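PDB 4IUY: short chain dehydrogenase/reductase from Acinetobacter baumannii, which probably catalyses NAD(P)-dependent oxidation or reduction, as Rossmann-fold short-chain dehydrogenases/reductases do, on a substrate not identified here. Local coordinates for residues G184-H187 with L188-M192; T118-F121 with L122-N125. All coordinates share one frame; numbering follows the deposited sequence.

Contact 1: G184-H187 with L188-M192; sequences GLRH and LTEVM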
# COMPACT_ATOMS: atom_id res chain seq x y z
N GLY D 184 0.02 -13.14 2.45
CA GLY D 184 -1.21 -13.74 2.92
C GLY D 184 -1.41 -13.50 4.41
O GLY D 184 -2.51 -13.18 4.86
N LEU D 185 -0.35 -13.72 5.19
CA LEU D 185 -0.41 -13.56 6.63
C LEU D 185 -0.63 -12.09 7.00
O LEU D 185 -1.42 -11.78 7.90
CB LEU D 185 0.85 -14.11 7.29
CG LEU D 185 0.90 -14.05 8.82
CD1 LEU D 185 -0.27 -14.77 9.45
CD2 LEU D 185 2.25 -14.55 9.37
N ARG D 186 0.02 -11.20 6.26
CA ARG D 186 -0.14 -9.76 6.50
C ARG D 186 -1.59 -9.34 6.37
O ARG D 186 -2.13 -8.65 7.23
CB ARG D 186 0.73 -8.92 5.55
CG ARG D 186 0.63 -7.42 5.82
CD ARG D 186 1.37 -6.61 4.75
NE ARG D 186 1.64 -5.27 5.26
CZ ARG D 186 0.78 -4.25 5.20
NH1 ARG D 186 -0.42 -4.41 4.63
NH2 ARG D 186 1.12 -3.07 5.72
N HIS D 187 -2.25 -9.75 5.30
CA HIS D 187 -3.63 -9.33 5.14
C HIS D 187 -4.57 -10.03 6.13
O HIS D 187 -5.57 -9.44 6.56
CB HIS D 187 -4.12 -9.54 3.70
CG HIS D 187 -5.39 -8.82 3.38
ND1 HIS D 187 -5.67 -7.56 3.87
CD2 HIS D 187 -6.42 -9.15 2.58
CE1 HIS D 187 -6.84 -7.16 3.41
NE2 HIS D 187 -7.31 -8.10 2.60
N LEU D 188 -4.24 -11.27 6.48
CA LEU D 188 -5.01 -12.04 7.46
C LEU D 188 -4.94 -11.35 8.82
O LEU D 188 -5.93 -11.32 9.55
CB LEU D 188 -4.51 -13.48 7.55
CG LEU D 188 -5.33 -14.42 8.46
CD1 LEU D 188 -6.77 -14.46 7.98
CD2 LEU D 188 -4.76 -15.82 8.51
N THR D 189 -3.78 -10.80 9.14
CA THR D 189 -3.62 -10.01 10.33
C THR D 189 -4.67 -8.87 10.36
O THR D 189 -5.39 -8.70 11.36
CB THR D 189 -2.18 -9.45 10.43
OG1 THR D 189 -1.24 -10.53 10.40
CG2 THR D 189 -1.99 -8.63 11.69
N GLU D 190 -4.81 -8.16 9.26
CA GLU D 190 -5.81 -7.08 9.15
C GLU D 190 -7.23 -7.59 9.29
O GLU D 190 -8.06 -6.98 9.99
CB GLU D 190 -5.65 -6.34 7.83
CG GLU D 190 -4.25 -5.73 7.65
CD GLU D 190 -3.99 -5.11 6.26
OE1 GLU D 190 -4.10 -5.82 5.23
OE2 GLU D 190 -3.69 -3.90 6.23
N VAL D 191 -7.52 -8.69 8.59
CA VAL D 191 -8.86 -9.29 8.60
C VAL D 191 -9.21 -9.82 10.01
O VAL D 191 -10.31 -9.59 10.50
CB VAL D 191 -8.98 -10.43 7.53
CG1 VAL D 191 -10.30 -11.14 7.64
CG2 VAL D 191 -8.82 -9.85 6.13
N MSE D 192 -8.26 -10.50 10.64
CA MSE D 192 -8.44 -10.98 12.00
C MSE D 192 -8.64 -9.82 12.95
O MSE D 192 -9.45 -9.89 13.87
CB MSE D 192 -7.26 -11.82 12.43
CG MSE D 192 -7.17 -13.19 11.78
SE MSE D 192 -5.46 -14.08 12.29
CE MSE D 192 -5.47 -13.66 14.18
O HOH W 1 -1.77 -6.72 3.76
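The imidazole of His187 has Val191 over one face and the carboxylate of Glu190 at its edge. CG2 of Val191 sits 4.2 Å from the centre of the His187 ring, 9° off the ring normal, a CH-pi contact one helical turn on. At the edge, ND1 of His187 donates to OE1 of Glu190 at 2.7 Å, an almost straight bond that lies in the ring plane and meets the oxygen on its anti side, somewhat out of the carboxylate plane. The ring and carboxylate planes are 73° apart. With CG of His187 anti to the backbone N and beside the carbonyl carbon (chi1 -165°), the ring leans toward the next turn, where Glu190 and Val191 meet it.

At the edge of the Arg186 guanidinium, in plane, a water links NH1 of Arg186 to OE1 of Glu190, beside a long salt bridge from NH1 to the other oxygen, OE2 (3.7 Å). The main ionic partner of Arg186 is Glu262, which forms a salt bridge with NE.

On another side of helix 176-196, which joins strands 159-163 and 202-208 in a beta-alpha-beta unit of the Rossmann fold, OG1 of Thr189 donates to the Leu185 carbonyl O at 2.8 Å, from above the carbonyl plane; the same oxygen also takes the Thr189 N-H, and Asn162 binds OG1 as well.

NE2 of His187 is hydrogen-bonded to the Ser170 carbonyl of the second subunit. Acceptors at both nitrogens fix the ring's rotation at the interface and would probably favour the protonated imidazolium.

Contact 2: T118-F121 with L122-N125; sequences TKRF and LDYN
The loop between strand 108-111 and helix 126-153 makes a type I beta turn at residues 120-123 just before the helix, and Lys119 and Tyr124 pack together across it. CB of Lys119 rests over the centre of the Tyr124 ring, 3.6 Å from its centroid and 10° off the normal, a close CH-pi contact. From there the extended Lys119 chain crosses the ring obliquely, with CD 3.9 Å from CD1 of Tyr124, and carries NZ to a salt bridge with Asp128. The phenol end is held by a hydrogen bond between OH of Tyr124 and the carbonyl of Gly174.

The turn is closed by the Asp123 N-H, which donates to the Arg120 carbonyl O at 3.0 Å, from well above the carbonyl plane. Both side chains set CG beside the backbone N and anti to the carbonyl carbon, and they run alongside each other in the same direction. NE of Arg120 meets OD2 of Asp123 at 3.2 Å in a salt bridge whose hydrogen bond is weak: the N-H...O angle is only 123°, and the guanidinium and carboxylate planes are 82° apart.

On another side, CD2 of Leu122 touches CD2 of Phe121 at 3.7 Å. The second subunit comes in here: selenomethionine Met192 of that chain packs on Phe121 and its Val148 on Leu122, while its Gln145 NE2 hydrogen-bonds to the carbonyl O atoms of Phe121 and Tyr124.

OD1 of Asn125 accepts from the Asp128 N-H, the N-cap bond typical of a helix start.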
# COMPACT_ATOMS: atom_id res chain seq x y z
N THR D 118 15.53 -21.60 -1.13
CA THR D 118 15.97 -20.78 -2.23
C THR D 118 15.93 -21.62 -3.47
O THR D 118 16.70 -22.57 -3.60
CB THR D 118 17.40 -20.26 -2.02
OG1 THR D 118 17.45 -19.51 -0.80
CG2 THR D 118 17.78 -19.35 -3.17
N LYS D 119 15.00 -21.31 -4.36
CA LYS D 119 14.84 -22.04 -5.60
C LYS D 119 14.36 -21.08 -6.65
O LYS D 119 13.63 -20.15 -6.35
CB LYS D 119 13.81 -23.17 -5.48
CG LYS D 119 14.24 -24.35 -4.63
CD LYS D 119 13.26 -25.48 -4.84
CE LYS D 119 13.62 -26.68 -4.03
NZ LYS D 119 12.90 -27.86 -4.57
N ARG D 120 14.75 -21.33 -7.89
CA ARG D 120 14.22 -20.60 -9.02
C ARG D 120 12.70 -20.71 -9.02
O ARG D 120 12.14 -21.66 -8.45
CB ARG D 120 14.81 -21.16 -10.31
CG ARG D 120 16.32 -21.02 -10.33
CD ARG D 120 16.92 -21.13 -11.71
NE ARG D 120 17.42 -22.48 -11.82
CZ ARG D 120 18.69 -22.81 -11.67
NH1 ARG D 120 19.62 -21.89 -11.46
NH2 ARG D 120 19.03 -24.08 -11.76
N PHE D 121 12.04 -19.71 -9.60
CA PHE D 121 10.59 -19.70 -9.61
C PHE D 121 10.00 -21.02 -10.11
O PHE D 121 9.09 -21.57 -9.49
CB PHE D 121 10.02 -18.53 -10.41
CG PHE D 121 8.52 -18.60 -10.54
CD1 PHE D 121 7.71 -18.19 -9.50
CD2 PHE D 121 7.94 -19.14 -11.68
CE1 PHE D 121 6.35 -18.31 -9.59
CE2 PHE D 121 6.57 -19.24 -11.79
CZ PHE D 121 5.77 -18.83 -10.75
N LEU D 122 10.57 -21.54 -11.19
CA LEU D 122 10.07 -22.75 -11.83
C LEU D 122 10.54 -24.08 -11.19
O LEU D 122 10.10 -25.15 -11.61
CB LEU D 122 10.43 -22.75 -13.33
CG LEU D 122 9.79 -21.67 -14.21
CD1 LEU D 122 10.38 -21.73 -15.61
CD2 LEU D 122 8.26 -21.77 -14.26
N ASP D 123 11.45 -24.01 -10.21
CA ASP D 123 11.98 -25.22 -9.59
C ASP D 123 11.21 -25.62 -8.33
O ASP D 123 11.33 -26.75 -7.85
CB ASP D 123 13.46 -25.08 -9.22
CG ASP D 123 14.35 -24.89 -10.42
OD1 ASP D 123 13.89 -25.16 -11.56
OD2 ASP D 123 15.53 -24.54 -10.22
N TYR D 124 10.45 -24.69 -7.77
CA TYR D 124 9.64 -25.00 -6.59
C TYR D 124 8.55 -26.02 -6.93
O TYR D 124 7.81 -25.86 -7.90
CB TYR D 124 9.00 -23.72 -6.06
CG TYR D 124 9.83 -22.92 -5.10
CD1 TYR D 124 10.08 -23.40 -3.81
CD2 TYR D 124 10.34 -21.67 -5.47
CE1 TYR D 124 10.83 -22.67 -2.91
CE2 TYR D 124 11.10 -20.93 -4.57
CZ TYR D 124 11.34 -21.44 -3.29
OH TYR D 124 12.09 -20.74 -2.38
N ASN D 125 8.42 -27.07 -6.11
CA ASN D 125 7.36 -28.06 -6.33
C ASN D 125 6.21 -28.01 -5.30
O ASN D 125 6.25 -27.21 -4.34
CB ASN D 125 7.92 -29.48 -6.44
CG ASN D 125 8.66 -29.92 -5.19
OD1 ASN D 125 8.19 -29.75 -4.06
ND2 ASN D 125 9.85 -30.48 -5.39

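How the contacts relate
From the N terminus, the chain leaves strand 108-111 and reaches contact 2, where residues 118-125 make a tight local turn into helix 126-153. That helix and strand 159-163 follow before contact 1, which lies within helix 176-196 and closes no loop of its own. The two contacts are in series, neither nested nor crossed, with centres about 25 Å apart and nearest atoms about 15 Å apart. Helix 126-153 lies between them in sequence and packs against contact 1 through Leu137, Pro140 and Trp141. Both contacts also lie at the interface with the second subunit.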